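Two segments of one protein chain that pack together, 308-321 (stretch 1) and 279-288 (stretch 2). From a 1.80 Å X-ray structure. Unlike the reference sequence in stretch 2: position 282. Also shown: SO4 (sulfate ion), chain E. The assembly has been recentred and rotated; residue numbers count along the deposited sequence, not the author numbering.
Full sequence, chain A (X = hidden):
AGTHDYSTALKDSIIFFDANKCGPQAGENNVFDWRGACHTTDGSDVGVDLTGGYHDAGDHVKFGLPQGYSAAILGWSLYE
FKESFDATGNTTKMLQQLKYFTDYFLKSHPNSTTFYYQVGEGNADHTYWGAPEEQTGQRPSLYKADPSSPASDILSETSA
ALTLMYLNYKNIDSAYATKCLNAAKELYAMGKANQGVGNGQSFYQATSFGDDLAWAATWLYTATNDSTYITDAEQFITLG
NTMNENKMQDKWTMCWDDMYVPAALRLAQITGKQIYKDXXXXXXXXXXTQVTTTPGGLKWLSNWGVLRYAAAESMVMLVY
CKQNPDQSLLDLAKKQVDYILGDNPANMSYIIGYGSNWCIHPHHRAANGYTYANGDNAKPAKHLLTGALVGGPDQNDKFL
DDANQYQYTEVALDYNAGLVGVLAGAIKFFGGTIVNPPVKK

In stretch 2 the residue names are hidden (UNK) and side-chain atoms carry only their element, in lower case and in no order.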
ATOM      1  N   ARG A 308       0.620   9.382   5.515  1.00  7.56           N
ATOM      2  CA  ARG A 308       0.088   8.166   4.917  1.00  9.86           C
ATOM      3  C   ARG A 308      -1.440   8.193   5.030  1.00  8.70           C
ATOM      4  O   ARG A 308      -2.148   7.865   4.076  1.00  9.27           O
ATOM      5  CB  ARG A 308       0.696   6.944   5.633  1.00 10.14           C
ATOM      6  CG  ARG A 308      -0.056   5.623   5.510  1.00 11.05           C
ATOM      7  CD  ARG A 308      -1.069   5.474   6.632  1.00 13.15           C
ATOM      8  NE  ARG A 308      -0.463   5.572   7.963  1.00 12.01           N
ATOM      9  CZ  ARG A 308       0.168   4.584   8.595  1.00 13.39           C
ATOM     10  NH1 ARG A 308       0.301   3.388   8.033  1.00 14.99           N
ATOM     11  NH2 ARG A 308       0.649   4.786   9.815  1.00 14.52           N
ATOM     12  N   TYR A 309      -1.951   8.607   6.188  1.00  7.38           N
ATOM     13  CA  TYR A 309      -3.395   8.674   6.390  1.00  8.79           C
ATOM     14  C   TYR A 309      -4.055   9.764   5.554  1.00  8.04           C
ATOM     15  O   TYR A 309      -5.115   9.541   4.970  1.00  8.59           O
ATOM     16  CB  TYR A 309      -3.721   8.903   7.870  1.00  9.30           C
ATOM     17  CG  TYR A 309      -3.389   7.727   8.758  1.00 12.62           C
ATOM     18  CD1 TYR A 309      -3.872   6.452   8.463  1.00 13.17           C
ATOM     19  CD2 TYR A 309      -2.599   7.884   9.899  1.00 12.65           C
ATOM     20  CE1 TYR A 309      -3.580   5.363   9.278  1.00 16.48           C
ATOM     21  CE2 TYR A 309      -2.302   6.797  10.725  1.00 14.72           C
ATOM     22  CZ  TYR A 309      -2.796   5.540  10.404  1.00 17.44           C
ATOM     23  OH  TYR A 309      -2.514   4.454  11.203  1.00 19.76           O
ATOM     24  N   ALA A 310      -3.438  10.944   5.499  1.00  8.01           N
ATOM     25  CA  ALA A 310      -4.001  12.050   4.728  1.00  9.74           C
ATOM     26  C   ALA A 310      -4.090  11.708   3.240  1.00 10.00           C
ATOM     27  O   ALA A 310      -5.088  12.021   2.577  1.00  9.93           O
ATOM     28  CB  ALA A 310      -3.165  13.316   4.933  1.00  8.28           C
ATOM     29  N   ALA A 311      -3.050  11.062   2.719  1.00  8.76           N
ATOM     30  CA  ALA A 311      -3.024  10.669   1.313  1.00  7.95           C
ATOM     31  C   ALA A 311      -4.063   9.588   1.014  1.00  8.45           C
ATOM     32  O   ALA A 311      -4.733   9.633  -0.015  1.00  8.84           O
ATOM     33  CB  ALA A 311      -1.631  10.169   0.932  1.00  8.24           C
ATOM     34  N   ALA A 312      -4.189   8.616   1.915  1.00  8.55           N
ATOM     35  CA  ALA A 312      -5.143   7.522   1.739  1.00  9.04           C
ATOM     36  C   ALA A 312      -6.593   8.010   1.710  1.00  9.24           C
ATOM     37  O   ALA A 312      -7.377   7.594   0.857  1.00  8.14           O
ATOM     38  CB  ALA A 312      -4.955   6.480   2.845  1.00  8.71           C
ATOM     39  N   GLU A 313      -6.958   8.889   2.637  1.00  7.92           N
ATOM     40  CA  GLU A 313      -8.326   9.400   2.660  1.00  8.77           C
ATOM     41  C   GLU A 313      -8.573  10.225   1.398  1.00  8.67           C
ATOM     42  O   GLU A 313      -9.637  10.143   0.790  1.00  8.27           O
ATOM     43  CB  GLU A 313      -8.554  10.266   3.904  1.00  8.76           C
ATOM     44  CG  GLU A 313      -9.962  10.860   4.030  1.00 11.31           C
ATOM     45  CD  GLU A 313     -11.034   9.834   4.378  1.00 13.97           C
ATOM     46  OE1 GLU A 313     -10.696   8.725   4.844  1.00 14.01           O
ATOM     47  OE2 GLU A 313     -12.230  10.152   4.202  1.00 14.70           O
ATOM     48  N   SER A 314      -7.582  11.016   0.999  1.00  7.90           N
ATOM     49  CA  SER A 314      -7.721  11.846  -0.191  1.00  7.92           C
ATOM     50  C   SER A 314      -7.921  10.991  -1.442  1.00  9.08           C
ATOM     51  O   SER A 314      -8.691  11.351  -2.334  1.00  8.48           O
ATOM     52  CB  SER A 314      -6.496  12.748  -0.350  1.00  9.72           C
ATOM     53  OG  SER A 314      -6.397  13.646   0.745  1.00 10.59           O
ATOM     54  N   MET A 315      -7.237   9.853  -1.507  1.00  7.58           N
ATOM     55  CA  MET A 315      -7.385   8.973  -2.659  1.00  8.74           C
ATOM     56  C   MET A 315      -8.820   8.451  -2.759  1.00  9.52           C
ATOM     57  O   MET A 315      -9.413   8.447  -3.841  1.00  8.44           O
ATOM     58  CB  MET A 315      -6.419   7.787  -2.569  1.00  7.69           C
ATOM     59  CG  MET A 315      -6.542   6.844  -3.759  1.00 11.28           C
ATOM     60  SD  MET A 315      -5.712   5.272  -3.533  1.00 12.26           S
ATOM     61  CE  MET A 315      -6.526   4.303  -4.798  1.00 13.93           C
ATOM     62  N   VAL A 316      -9.377   8.008  -1.634  1.00 10.00           N
ATOM     63  CA  VAL A 316     -10.742   7.493  -1.619  1.00  9.35           C
ATOM     64  C   VAL A 316     -11.724   8.575  -2.067  1.00 10.06           C
ATOM     65  O   VAL A 316     -12.637   8.312  -2.851  1.00  9.78           O
ATOM     66  CB  VAL A 316     -11.137   6.992  -0.209  1.00 11.17           C
ATOM     67  CG1 VAL A 316     -12.572   6.475  -0.219  1.00 12.52           C
ATOM     68  CG2 VAL A 316     -10.183   5.887   0.230  1.00 12.68           C
ATOM     69  N   MET A 317     -11.533   9.795  -1.573  1.00  9.07           N
ATOM     70  CA  MET A 317     -12.406  10.899  -1.953  1.00 10.13           C
ATOM     71  C   MET A 317     -12.337  11.177  -3.453  1.00 11.00           C
ATOM     72  O   MET A 317     -13.352  11.490  -4.074  1.00 13.05           O
ATOM     73  CB  MET A 317     -12.036  12.169  -1.184  1.00 10.89           C
ATOM     74  CG  MET A 317     -12.276  12.076   0.306  1.00 12.30           C
ATOM     75  SD  MET A 317     -11.845  13.615   1.135  1.00 14.31           S
ATOM     76  CE  MET A 317     -12.790  13.444   2.661  1.00 14.12           C
ATOM     77  N   LEU A 318     -11.149  11.068  -4.040  1.00 10.01           N
ATOM     78  CA  LEU A 318     -11.014  11.319  -5.475  1.00 10.09           C
ATOM     79  C   LEU A 318     -11.640  10.217  -6.325  1.00 10.14           C
ATOM     80  O   LEU A 318     -12.139  10.479  -7.421  1.00 10.70           O
ATOM     81  CB  LEU A 318      -9.542  11.510  -5.859  1.00 11.99           C
ATOM     82  CG  LEU A 318      -8.890  12.782  -5.308  1.00 11.82           C
ATOM     83  CD1 LEU A 318      -7.512  12.948  -5.920  1.00 13.43           C
ATOM     84  CD2 LEU A 318      -9.757  13.995  -5.627  1.00 12.34           C
ATOM     85  N   VAL A 319     -11.614   8.981  -5.834  1.00  8.86           N
ATOM     86  CA  VAL A 319     -12.227   7.884  -6.578  1.00 10.23           C
ATOM     87  C   VAL A 319     -13.733   8.133  -6.555  1.00 11.72           C
ATOM     88  O   VAL A 319     -14.421   7.974  -7.565  1.00 12.10           O
ATOM     89  CB  VAL A 319     -11.916   6.518  -5.931  1.00  9.59           C
ATOM     90  CG1 VAL A 319     -12.677   5.411  -6.649  1.00 11.56           C
ATOM     91  CG2 VAL A 319     -10.422   6.251  -5.997  1.00  9.06           C
ATOM     92  N   TYR A 320     -14.236   8.540  -5.394  1.00 10.97           N
ATOM     93  CA  TYR A 320     -15.651   8.839  -5.222  1.00 12.27           C
ATOM     94  C   TYR A 320     -16.073   9.969  -6.164  1.00 13.33           C
ATOM     95  O   TYR A 320     -17.158   9.930  -6.746  1.00 13.85           O
ATOM     96  CB  TYR A 320     -15.921   9.257  -3.774  1.00 12.30           C
ATOM     97  CG  TYR A 320     -17.343   9.675  -3.498  1.00 15.38           C
ATOM     98  CD1 TYR A 320     -18.356   8.726  -3.366  1.00 18.26           C
ATOM     99  CD2 TYR A 320     -17.680  11.022  -3.369  1.00 17.10           C
ATOM    100  CE1 TYR A 320     -19.673   9.110  -3.106  1.00 21.14           C
ATOM    101  CE2 TYR A 320     -18.992  11.416  -3.112  1.00 21.03           C
ATOM    102  CZ  TYR A 320     -19.981  10.455  -2.979  1.00 22.17           C
ATOM    103  OH  TYR A 320     -21.277  10.839  -2.709  1.00 26.43           O
ATOM    104  N   CYS A 321     -15.210  10.970  -6.315  1.00 12.67           N
ATOM    105  CA  CYS A 321     -15.514  12.117  -7.172  1.00 15.41           C
ATOM    106  C   CYS A 321     -15.658  11.813  -8.661  1.00 16.66           C
ATOM    107  O   CYS A 321     -16.158  12.646  -9.418  1.00 16.92           O
ATOM    108  CB  CYS A 321     -14.470  13.219  -6.972  1.00 15.21           C
ATOM    109  SG  CYS A 321     -14.682  14.125  -5.425  1.00 17.36           S
ATOM    110  N   UNK A 279     -22.641   5.419   4.955  1.00 14.09           N
ATOM    111  CA  UNK A 279     -21.354   5.116   5.579  1.00 13.38           C
ATOM    112  C   UNK A 279     -20.265   6.014   4.999  1.00 13.62           C
ATOM    113  O   UNK A 279     -19.445   6.571   5.732  1.00 10.75           O
ATOM    114  c   UNK A 279     -20.998   3.651   5.363  1.00 13.67           C
ATOM    115  N   UNK A 280     -20.258   6.150   3.677  1.00 13.78           N
ATOM    116  CA  UNK A 280     -19.278   6.992   3.001  1.00 15.91           C
ATOM    117  C   UNK A 280     -19.461   8.459   3.378  1.00 15.94           C
ATOM    118  O   UNK A 280     -18.492   9.158   3.683  1.00 14.77           O
ATOM    119  c   UNK A 280     -19.394   6.848   1.467  1.00 16.84           C
ATOM    120  c   UNK A 280     -18.517   7.873   0.775  1.00 19.88           C
ATOM    121  c   UNK A 280     -19.002   5.431   1.054  1.00 20.05           C
ATOM    122  c   UNK A 280     -17.633   5.013   1.532  1.00 20.82           C
ATOM    123  N   UNK A 281     -20.704   8.925   3.355  1.00 15.69           N
ATOM    124  CA  UNK A 281     -20.999  10.313   3.703  1.00 18.17           C
ATOM    125  C   UNK A 281     -20.531  10.638   5.118  1.00 16.81           C
ATOM    126  O   UNK A 281     -19.966  11.706   5.363  1.00 17.12           O
ATOM    127  c   UNK A 281     -22.500  10.580   3.594  1.00 21.51           C
ATOM    128  o   UNK A 281     -25.258   9.761   1.631  1.00 37.28           O
ATOM    129  o   UNK A 281     -25.044  11.710   2.629  1.00 36.71           O
ATOM    130  c   UNK A 281     -24.558  10.664   2.145  1.00 33.57           C
ATOM    131  c   UNK A 281     -23.052  10.480   2.186  1.00 28.90           C
ATOM    132  N   UNK A 282     -20.775   9.721   6.050  1.00 14.89           N
ATOM    133  CA  UNK A 282     -20.365   9.925   7.437  1.00 15.60           C
ATOM    134  C   UNK A 282     -18.859  10.125   7.525  1.00 15.43           C
ATOM    135  O   UNK A 282     -18.381  11.105   8.100  1.00 14.44           O
ATOM    136  c   UNK A 282     -20.744   8.726   8.308  1.00 15.67           C
ATOM    137  c   UNK A 282     -18.555   8.486  11.413  1.00 18.37           C
ATOM    138  c   UNK A 282     -19.028   8.332  10.111  1.00 16.96           C
ATOM    139  c   UNK A 282     -19.324   9.160  12.355  1.00 18.67           C
ATOM    140  c   UNK A 282     -21.028   9.515  10.684  1.00 18.69           C
ATOM    141  c   UNK A 282     -20.266   8.844   9.734  1.00 17.57           C
ATOM    142  c   UNK A 282     -20.565   9.675  11.990  1.00 19.34           C
ATOM    143  N   UNK A 283     -18.111   9.181   6.960  1.00 12.97           N
ATOM    144  CA  UNK A 283     -16.658   9.253   6.995  1.00 11.40           C
ATOM    145  C   UNK A 283     -16.124  10.533   6.369  1.00 11.06           C
ATOM    146  O   UNK A 283     -15.251  11.185   6.937  1.00 10.97           O
ATOM    147  o   UNK A 283     -14.010   8.547   5.172  1.00 13.40           O
ATOM    148  c   UNK A 283     -16.048   8.032   6.307  1.00 10.68           C
ATOM    149  c   UNK A 283     -14.540   8.123   6.195  1.00 11.48           C
ATOM    150  n   UNK A 283     -13.842   7.744   7.259  1.00 12.37           N
ATOM    151  N   UNK A 284     -16.654  10.904   5.208  1.00 11.15           N
ATOM    152  CA  UNK A 284     -16.202  12.115   4.539  1.00 12.27           C
ATOM    153  C   UNK A 284     -16.504  13.359   5.365  1.00 13.63           C
ATOM    154  O   UNK A 284     -15.636  14.213   5.542  1.00 15.21           O
ATOM    155  c   UNK A 284     -16.914  11.171   0.880  1.00 17.71           C
ATOM    156  c   UNK A 284     -14.764   9.519   1.492  1.00 17.26           C
ATOM    157  c   UNK A 284     -16.423  10.279  -0.078  1.00 18.15           C
ATOM    158  c   UNK A 284     -15.261  10.414   2.442  1.00 16.37           C
ATOM    159  c   UNK A 284     -15.346   9.454   0.231  1.00 17.80           C
ATOM    160  c   UNK A 284     -16.339  11.248   2.144  1.00 15.57           C
ATOM    161  c   UNK A 284     -16.851  12.241   3.155  1.00 14.41           C
ATOM    162  N   UNK A 285     -17.727  13.460   5.874  1.00 13.88           N
ATOM    163  CA  UNK A 285     -18.107  14.618   6.680  1.00 16.68           C
ATOM    164  C   UNK A 285     -17.327  14.665   7.987  1.00 17.77           C
ATOM    165  O   UNK A 285     -17.073  15.740   8.529  1.00 17.73           O
ATOM    166  n   UNK A 285     -21.629  14.386   5.643  1.00 20.99           N
ATOM    167  c   UNK A 285     -19.612  14.612   6.965  1.00 17.67           C
ATOM    168  c   UNK A 285     -20.433  14.953   5.739  1.00 19.02           C
ATOM    169  o   UNK A 285     -19.998  15.733   4.891  1.00 23.15           O
ATOM    170  N   UNK A 286     -16.941  13.496   8.486  1.00 17.54           N
ATOM    171  CA  UNK A 286     -16.173  13.423   9.719  1.00 17.55           C
ATOM    172  C   UNK A 286     -14.785  14.016   9.475  1.00 16.94           C
ATOM    173  O   UNK A 286     -14.267  14.769  10.298  1.00 16.17           O
ATOM    174  c   UNK A 286     -14.071  11.513  13.972  1.00 26.48           C
ATOM    175  c   UNK A 286     -13.326  11.554  12.802  1.00 24.33           C
ATOM    176  c   UNK A 286     -16.067  11.968  10.183  1.00 18.96           C
ATOM    177  c   UNK A 286     -15.453  11.612  13.928  1.00 25.97           C
ATOM    178  c   UNK A 286     -15.365  11.795  11.508  1.00 22.09           C
ATOM    179  o   UNK A 286     -13.441  11.366  15.185  1.00 28.20           O
ATOM    180  c   UNK A 286     -16.090  11.751  12.700  1.00 24.67           C
ATOM    181  c   UNK A 286     -13.978  11.694  11.577  1.00 22.02           C
ATOM    182  N   UNK A 287     -14.193  13.688   8.332  1.00 16.51           N
ATOM    183  CA  UNK A 287     -12.873  14.214   7.997  1.00 15.66           C
ATOM    184  C   UNK A 287     -12.907  15.706   7.693  1.00 16.36           C
ATOM    185  O   UNK A 287     -11.934  16.413   7.934  1.00 16.40           O
ATOM    186  c   UNK A 287      -8.358  10.537   7.950  1.00 13.67           C
ATOM    187  c   UNK A 287     -11.913  11.104   7.735  1.00 13.07           C
ATOM    188  c   UNK A 287      -8.998  13.077   6.853  1.00 12.11           C
ATOM    189  c   UNK A 287      -7.677  12.668   7.020  1.00 13.44           C
ATOM    190  c   UNK A 287     -12.274  13.462   6.802  1.00 14.77           C
ATOM    191  c   UNK A 287     -11.455  12.286   7.220  1.00 13.02           C
ATOM    192  c   UNK A 287      -9.686  10.947   7.784  1.00 13.46           C
ATOM    193  c   UNK A 287      -7.373  11.408   7.565  1.00 12.69           C
ATOM    194  n   UNK A 287     -10.856  10.296   8.076  1.00 12.09           N
ATOM    195  c   UNK A 287     -10.026  12.205   7.239  1.00 12.51           C
ATOM    196  N   UNK A 288     -14.028  16.185   7.169  1.00 16.78           N
ATOM    197  CA  UNK A 288     -14.152  17.602   6.841  1.00 18.74           C
ATOM    198  C   UNK A 288     -14.095  18.525   8.052  1.00 18.65           C
ATOM    199  O   UNK A 288     -13.509  19.608   7.984  1.00 19.31           O
ATOM    200  c   UNK A 288     -17.109  17.174   2.721  1.00 26.87           C
ATOM    201  c   UNK A 288     -16.944  17.680   4.135  1.00 26.10           C
ATOM    202  n   UNK A 288     -18.462  17.508   2.199  1.00 27.56           N
ATOM    203  c   UNK A 288     -15.565  17.360   4.696  1.00 23.43           C
ATOM    204  c   UNK A 288     -15.471  17.875   6.115  1.00 21.25           C
TER
HETATM  205  S   SO4 E1266       1.862   1.485  11.264  1.00 30.63           S
HETATM  206  O1  SO4 E1266       3.302   1.213  11.462  1.00 28.72           O
HETATM  207  O2  SO4 E1266       1.518   1.268   9.846  1.00 24.34           O
HETATM  208  O3  SO4 E1266       1.576   2.883  11.646  1.00 27.67           O
HETATM  209  O4  SO4 E1266       1.072   0.572  12.121  1.00 28.45           O

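Stretch 2 is helical throughout and packs against the helix of stretch 1.

Position 279 has one side-chain carbon. It is out of reach of stretch 1. A lone CB means alanine, A279.

Position 280 has four carbons. They fork at the first, and one arm is two carbons long. CA-to-CB points toward stretch 1, and a side-chain carbon touches Y320. That is isoleucine, I280. Its CG2 lies 4.2 Å from CD1 of Y320.

Position 281 has three carbons in a row, the third carrying two oxygens. CA-to-CB points away from stretch 1. This is a carboxylate on a two-carbon arm, so glutamate, E281. The side chain is exposed.

Position 282 has one carbon and then a ring of six carbons, with no heteroatom. It does not reach stretch 1. This is phenylalanine, F282. The reference sequence has isoleucine here, but the ring atoms leave no doubt about the deposited residue.

Position 283 has two carbons, the second carrying one oxygen and one nitrogen. CA-to-CB points toward stretch 1, and the side-chain oxygen meets E313. The atoms fit asparagine, N283. Its OD1 is 2.6 Å from OE2 of E313. Two oxygens this close suggest that an acid group holds a proton, but the geometry does not settle it.

Position 284 also has one carbon and a six-carbon ring without oxygen. CA-to-CB points sideways, but the end of the side chain comes nearer to stretch 1. The ring sits among E313, V316, M317 and Y320. It is phenylalanine, F284. CG of M317 lies over one ring face, 3.8 Å from CE1 of F284. The ring edge meets V316, with CZ of F284 4.1 Å from CG1 of V316. It also points at the face of Y320, where CE2 of F284 is 3.6 Å from CG of Y320; the two planes are at 76°.

Position 285 has two carbons, the second with one oxygen and one nitrogen. CA-to-CB points away, and the side chain makes no contact with stretch 1. It is again asparagine, N285.

Position 286 has one carbon and a six-carbon ring bearing one oxygen. It is out of reach of stretch 1. The oxygen identifies tyrosine, Y286.

Position 287 has one carbon and then fused five- and six-membered rings holding eight carbons and one nitrogen. The rings meet Y309, A310 and E313, with CG of E313 over one face. Only tryptophan fits, so W287. CG of E313 is 3.5 Å from CD2 of W287.

Position 288 has four carbons in a row ending in nitrogen. CA-to-CB points sideways, and the side chain makes no contact with stretch 1. This is lysine, K288.

The helix axes approach to 11.5 Å, with 131° between their directions. F284 is a knob in a hole of four side chains and has the most area covered. W287 extends the contact toward Y309 and A310, and I280 extends it along Y320. No clear hydrogen bond crosses the contact, so it rests mainly on aromatic and apolar packing.

Stretch 2 279-288: AIEFNFNYWK
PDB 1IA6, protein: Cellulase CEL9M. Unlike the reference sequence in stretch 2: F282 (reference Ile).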